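Local structure of D-2-hydroxyacid dehydrogensase protein (Ketogulonicigenium vulgare, 4LSW) at residues T2-I6 with R45-I49; F200-A206 with M228-R234. The protein probably catalyses the NAD(P)-dependent interconversion of D-2-hydroxyacids and 2-oxoacids. All blocks are in the same frame, centred on the assembly; numbering follows the deposited sequence.

Contact 1: residues T2-I6 with R45-I49; sequences TKPEI and RIRAI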
loop_
_atom_site.group_PDB
_atom_site.type_symbol
_atom_site.label_atom_id
_atom_site.label_comp_id
_atom_site.label_asym_id
_atom_site.label_seq_id
_atom_site.Cartn_x
_atom_site.Cartn_y
_atom_site.Cartn_z
ATOM N N THR A 2 17.868 4.412 -32.427
ATOM C CA THR A 2 16.600 4.829 -31.826
ATOM C C THR A 2 16.698 4.965 -30.323
ATOM O O THR A 2 17.321 4.145 -29.652
ATOM C CB THR A 2 15.456 3.834 -32.104
ATOM O OG1 THR A 2 15.671 2.640 -31.344
ATOM C CG2 THR A 2 15.359 3.498 -33.580
ATOM N N LYS A 3 16.071 6.014 -29.812
ATOM C CA LYS A 3 15.785 6.139 -28.396
ATOM C C LYS A 3 14.279 6.353 -28.350
ATOM O O LYS A 3 13.810 7.481 -28.552
ATOM C CB LYS A 3 16.505 7.342 -27.786
ATOM C CG LYS A 3 18.026 7.243 -27.780
ATOM C CD LYS A 3 18.634 8.366 -26.963
ATOM C CE LYS A 3 18.152 8.298 -25.530
ATOM N NZ LYS A 3 18.728 9.374 -24.682
ATOM N N PRO A 4 13.519 5.267 -28.116
ATOM C CA PRO A 4 12.053 5.311 -28.191
ATOM C C PRO A 4 11.469 6.443 -27.360
ATOM O O PRO A 4 11.989 6.788 -26.294
ATOM C CB PRO A 4 11.629 3.955 -27.627
ATOM C CG PRO A 4 12.785 3.055 -27.940
ATOM C CD PRO A 4 14.007 3.922 -27.765
ATOM N N GLU A 5 10.411 7.050 -27.873
ATOM C CA GLU A 5 9.874 8.222 -27.218
ATOM C C GLU A 5 8.763 7.835 -26.269
ATOM O O GLU A 5 7.826 7.108 -26.626
ATOM C CB GLU A 5 9.434 9.270 -28.235
ATOM C CG GLU A 5 10.567 9.621 -29.183
ATOM C CD GLU A 5 10.386 10.950 -29.865
ATOM O OE1 GLU A 5 9.867 11.891 -29.230
ATOM O OE2 GLU A 5 10.774 11.044 -31.043
ATOM N N ILE A 6 8.913 8.291 -25.030
ATOM C CA ILE A 6 7.958 7.972 -23.982
ATOM C C ILE A 6 7.484 9.237 -23.267
ATOM O O ILE A 6 8.162 10.268 -23.272
ATOM C CB ILE A 6 8.539 6.960 -22.975
ATOM C CG1 ILE A 6 9.595 7.601 -22.084
ATOM C CG2 ILE A 6 9.135 5.755 -23.696
ATOM C CD1 ILE A 6 10.120 6.636 -21.046
ATOM N N ARG A 45 4.260 10.908 -31.339
ATOM C CA ARG A 45 5.498 10.154 -31.178
ATOM C C ARG A 45 5.478 9.149 -30.035
ATOM O O ARG A 45 6.299 8.232 -30.005
ATOM C CB ARG A 45 6.668 11.102 -30.960
ATOM C CG ARG A 45 6.826 12.131 -32.060
ATOM C CD ARG A 45 8.236 12.658 -32.059
ATOM N NE ARG A 45 8.481 13.697 -33.056
ATOM C CZ ARG A 45 8.908 13.470 -34.298
ATOM N NH1 ARG A 45 9.107 12.229 -34.725
ATOM N NH2 ARG A 45 9.128 14.493 -35.118
ATOM N N ILE A 46 4.554 9.328 -29.102
ATOM C CA ILE A 46 4.582 8.561 -27.860
ATOM C C ILE A 46 4.220 7.091 -28.059
ATOM O O ILE A 46 3.114 6.758 -28.481
ATOM C CB ILE A 46 3.655 9.186 -26.794
ATOM C CG1 ILE A 46 4.053 10.638 -26.518
ATOM C CG2 ILE A 46 3.696 8.365 -25.508
ATOM C CD1 ILE A 46 5.546 10.849 -26.261
ATOM N N ARG A 47 5.165 6.214 -27.732
ATOM C CA ARG A 47 4.938 4.782 -27.852
ATOM C C ARG A 47 4.680 4.152 -26.487
ATOM O O ARG A 47 4.080 3.092 -26.401
ATOM C CB ARG A 47 6.111 4.112 -28.564
ATOM C CG ARG A 47 6.215 4.490 -30.040
ATOM C CD ARG A 47 7.483 3.945 -30.663
ATOM N NE ARG A 47 7.527 2.489 -30.591
ATOM C CZ ARG A 47 8.633 1.764 -30.726
ATOM N NH1 ARG A 47 9.795 2.359 -30.942
ATOM N NH2 ARG A 47 8.572 0.443 -30.637
ATOM N N ALA A 48 5.131 4.807 -25.420
ATOM C CA ALA A 48 4.827 4.321 -24.076
ATOM C C ALA A 48 4.647 5.472 -23.094
ATOM O O ALA A 48 5.282 6.517 -23.232
ATOM C CB ALA A 48 5.908 3.365 -23.574
ATOM N N ILE A 49 3.777 5.261 -22.111
ATOM C CA ILE A 49 3.617 6.191 -21.002
ATOM C C ILE A 49 4.222 5.542 -19.768
ATOM O O ILE A 49 4.052 4.338 -19.538
ATOM C CB ILE A 49 2.144 6.534 -20.761
ATOM C CG1 ILE A 49 1.617 7.414 -21.898
ATOM C CG2 ILE A 49 1.974 7.254 -19.425
ATOM C CD1 ILE A 49 0.121 7.607 -21.865
#
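Glu5 meets Arg45 along most of its length, carboxylate against aliphatic stem. Glu5 CB sits 3.7 Å from the backbone O of Arg45. CG, anti to the carbonyl carbon (chi1 -55°), starts an extended chain that carries the acid obliquely across the arginine. Here the Glu5 CD atom packs on the Arg45 CD methylene at 3.5 Å. At the tip the two oxygens divide their work: OE1 also borders Arg45 CB and CD but takes its hydrogen bond from His27 NE2, whereas Glu5 OE2 lies 3.2 Å from Arg45 CD. Although the carboxylate and guanidinium planes are only 14° apart, Glu5 OE2 stands well out of the guanidinium plane, 4.0 Å from Arg45 NE, so opposite charges are near one another without a salt bridge. Replacing Glu5 with alanine would remove the carboxylate, which is likely to cost His27 NE2 this acceptor and bare the Arg45 methylenes on this side. The two segments lead into strands 5-8 and 48-52, parallel neighbours in the sheet of what is probably the substrate-binding domain, as in other D-2-hydroxyacid dehydrogenases. Between the backbones, Arg47 N donates an almost straight bond to Glu5 O (3.0 Å, 176° at the hydrogen), while the next amide, Ala48 N, is buried without a partner. The Arg47 side chain passes Pro4, its NH1 4.1 Å from Pro4 CB, and its NE forms a salt bridge with Glu69. Deeper in, Ile6 CG2 touches Ala48 CB at 4.0 Å, and helix 287-306 packs on Ala48 through Leu301 and Phe305.

Contact 2: residues F200-A206 with M228-R234; sequences FLFVTLA and MLINISR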
loop_
_atom_site.group_PDB
_atom_site.type_symbol
_atom_site.label_atom_id
_atom_site.label_comp_id
_atom_site.label_asym_id
_atom_site.label_seq_id
_atom_site.Cartn_x
_atom_site.Cartn_y
_atom_site.Cartn_z
ATOM N N PHE A 200 -5.214 -8.496 18.173
ATOM C CA PHE A 200 -4.581 -7.636 17.184
ATOM C C PHE A 200 -5.188 -8.004 15.847
ATOM O O PHE A 200 -5.251 -9.185 15.517
ATOM C CB PHE A 200 -3.070 -7.910 17.114
ATOM C CG PHE A 200 -2.354 -7.774 18.426
ATOM C CD1 PHE A 200 -1.870 -6.541 18.840
ATOM C CD2 PHE A 200 -2.146 -8.883 19.240
ATOM C CE1 PHE A 200 -1.186 -6.410 20.051
ATOM C CE2 PHE A 200 -1.474 -8.754 20.459
ATOM C CZ PHE A 200 -0.989 -7.525 20.857
ATOM N N LEU A 201 -5.661 -7.016 15.094
ATOM C CA LEU A 201 -6.244 -7.274 13.770
ATOM C C LEU A 201 -5.492 -6.486 12.709
ATOM O O LEU A 201 -5.422 -5.250 12.777
ATOM C CB LEU A 201 -7.720 -6.860 13.735
ATOM C CG LEU A 201 -8.453 -7.047 12.405
ATOM C CD1 LEU A 201 -8.531 -8.517 12.032
ATOM C CD2 LEU A 201 -9.852 -6.436 12.472
ATOM N N PHE A 202 -4.915 -7.195 11.751
ATOM C CA PHE A 202 -4.191 -6.557 10.659
ATOM C C PHE A 202 -5.100 -6.434 9.456
ATOM O O PHE A 202 -5.710 -7.420 9.038
ATOM C CB PHE A 202 -2.968 -7.399 10.273
ATOM C CG PHE A 202 -1.879 -7.390 11.304
ATOM C CD1 PHE A 202 -1.934 -8.241 12.408
ATOM C CD2 PHE A 202 -0.809 -6.519 11.182
ATOM C CE1 PHE A 202 -0.932 -8.234 13.366
ATOM C CE2 PHE A 202 0.197 -6.513 12.142
ATOM C CZ PHE A 202 0.133 -7.368 13.228
ATOM N N VAL A 203 -5.180 -5.238 8.887
ATOM C CA VAL A 203 -5.966 -5.032 7.679
ATOM C C VAL A 203 -5.024 -5.011 6.485
ATOM O O VAL A 203 -4.232 -4.072 6.307
ATOM C CB VAL A 203 -6.770 -3.738 7.746
ATOM C CG1 VAL A 203 -7.644 -3.603 6.507
ATOM C CG2 VAL A 203 -7.619 -3.734 8.998
ATOM N N THR A 204 -5.092 -6.087 5.706
ATOM C CA THR A 204 -4.192 -6.324 4.587
ATOM C C THR A 204 -5.031 -6.736 3.385
ATOM O O THR A 204 -4.776 -7.748 2.742
ATOM C CB THR A 204 -3.140 -7.406 4.939
ATOM O OG1 THR A 204 -3.787 -8.531 5.544
ATOM C CG2 THR A 204 -2.142 -6.854 5.936
ATOM N N LEU A 205 -6.051 -5.931 3.111
ATOM C CA LEU A 205 -6.944 -6.127 1.973
ATOM C C LEU A 205 -6.400 -5.388 0.761
ATOM O O LEU A 205 -6.292 -4.162 0.775
ATOM C CB LEU A 205 -8.330 -5.577 2.297
ATOM C CG LEU A 205 -9.164 -6.322 3.330
ATOM C CD1 LEU A 205 -10.338 -5.458 3.793
ATOM C CD2 LEU A 205 -9.660 -7.645 2.754
ATOM N N ALA A 206 -6.075 -6.135 -0.289
ATOM C CA ALA A 206 -5.429 -5.568 -1.468
ATOM C C ALA A 206 -6.408 -4.799 -2.352
ATOM O O ALA A 206 -6.030 -3.824 -3.007
ATOM C CB ALA A 206 -4.720 -6.658 -2.263
ATOM N N MET A 228 -6.403 -4.113 19.144
ATOM C CA MET A 228 -5.624 -3.162 18.378
ATOM C C MET A 228 -5.840 -3.394 16.888
ATOM O O MET A 228 -5.758 -4.528 16.409
ATOM C CB MET A 228 -4.139 -3.319 18.715
ATOM C CG MET A 228 -3.271 -2.394 17.906
ATOM S SD MET A 228 -1.507 -2.697 18.093
ATOM C CE MET A 228 -1.375 -2.607 19.865
ATOM N N LEU A 229 -6.115 -2.317 16.160
ATOM C CA LEU A 229 -6.266 -2.368 14.717
ATOM C C LEU A 229 -4.991 -1.861 14.050
ATOM O O LEU A 229 -4.518 -0.771 14.380
ATOM C CB LEU A 229 -7.451 -1.491 14.292
ATOM C CG LEU A 229 -7.809 -1.538 12.803
ATOM C CD1 LEU A 229 -8.438 -2.881 12.419
ATOM C CD2 LEU A 229 -8.732 -0.369 12.437
ATOM N N ILE A 230 -4.420 -2.651 13.140
ATOM C CA ILE A 230 -3.237 -2.215 12.406
ATOM C C ILE A 230 -3.573 -2.145 10.933
ATOM O O ILE A 230 -3.933 -3.150 10.341
ATOM C CB ILE A 230 -2.030 -3.173 12.601
ATOM C CG1 ILE A 230 -1.680 -3.317 14.087
ATOM C CG2 ILE A 230 -0.818 -2.680 11.807
ATOM C CD1 ILE A 230 -2.292 -4.551 14.752
ATOM N N ASN A 231 -3.482 -0.958 10.341
ATOM C CA ASN A 231 -3.781 -0.825 8.931
ATOM C C ASN A 231 -2.590 -0.433 8.078
ATOM O O ASN A 231 -2.001 0.641 8.281
ATOM C CB ASN A 231 -4.924 0.154 8.669
ATOM C CG ASN A 231 -5.366 0.105 7.243
ATOM O OD1 ASN A 231 -5.124 -0.882 6.542
ATOM N ND2 ASN A 231 -5.994 1.180 6.777
ATOM N N ILE A 232 -2.248 -1.309 7.129
ATOM C CA ILE A 232 -1.170 -1.043 6.159
ATOM C C ILE A 232 -1.653 -1.192 4.709
ATOM O O ILE A 232 -0.843 -1.246 3.776
ATOM C CB ILE A 232 0.058 -1.954 6.404
ATOM C CG1 ILE A 232 -0.375 -3.425 6.472
ATOM C CG2 ILE A 232 0.786 -1.537 7.675
ATOM C CD1 ILE A 232 0.765 -4.400 6.736
ATOM N N SER A 233 -2.974 -1.240 4.523
ATOM C CA SER A 233 -3.595 -1.345 3.197
ATOM C C SER A 233 -4.554 -0.176 3.005
ATOM O O SER A 233 -4.629 0.673 3.863
ATOM C CB SER A 233 -4.349 -2.668 3.065
ATOM O OG SER A 233 -5.425 -2.726 3.988
ATOM N N ARG A 234 -5.309 -0.143 1.914
ATOM C CA ARG A 234 -6.008 1.095 1.536
ATOM C C ARG A 234 -6.939 1.695 2.598
ATOM O O ARG A 234 -7.540 0.977 3.404
ATOM C CB ARG A 234 -6.755 0.905 0.220
ATOM C CG ARG A 234 -7.796 -0.190 0.260
ATOM C CD ARG A 234 -8.422 -0.393 -1.109
ATOM N NE ARG A 234 -7.442 -0.815 -2.107
ATOM C CZ ARG A 234 -7.749 -1.185 -3.348
ATOM N NH1 ARG A 234 -9.013 -1.190 -3.745
ATOM N NH2 ARG A 234 -6.796 -1.561 -4.192
HETATM O O HOH W 1 -5.186 -2.229 -0.240
#
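Ile230 and Phe202 lie side by side, and the Ile230 CD1 methyl sits over the centre of the Phe202 ring, 4.0 Å from the centroid, in a CH-pi contact. With CG1 anti to the carbonyl carbon and chi2 at 96°, away from the usual staggered values, the isoleucine brings this methyl over the ring, while its CB and CG2 touch the CD2-CE2 side. Next along, Met228 approaches Phe200 in the plane of the ring: SD is 5.2 Å from the centroid, an edge-on Met-aromatic contact, and Met228 CE rests 3.8 Å from Phe200 CE1. On the other face, Leu229 CD1 packs against Leu201 CD2 at 3.8 Å. The same Leu229 CD1 lies 3.6 Å from Val203 CG2. Three backbone bonds fix this pairing: Leu201 N to Met228 O, Ile230 N to Leu201 O and Val203 N to Ile230 O, each 2.8 Å. Beyond the strands, Ser233 OG gives a weak bond to Val203 O (2.9 Å). Farther out, Met112 of helix 101-116 packs on both phenylalanines, and helix 217-223 abuts Leu201 and Leu229. Thr204 OG1 bonds to the carbonyls of Leu151 and Gly152, tying this strand end to the probable glycine-rich dinucleotide-binding turn. Strand 200-203, helix 217-223 and strand 228-231 thus form a beta-alpha-beta unit within the parallel sheet of a Rossmann-type NAD-binding domain.

Contacts 1 and 2 join neighbouring parallel strands in two different sheets, their centres 40 Å apart and their nearest atoms about 20 Å apart. Contact 1 is peripheral, its centre about 29 Å from the centre of the chain, and partly buried; a single backbone hydrogen bond is flanked by charged side chains, of which Glu5 and Arg47 find polar partners in His27 and Glu69. Contact 2 is buried, about 11 Å from that centre, its regular strand pairing flanked by mostly apolar side chains on both faces, with polar groups gathered past the strand ends. The two share no strand: the first belongs to the mixed six-stranded sheet, the second to the seven-stranded nucleotide-binding one.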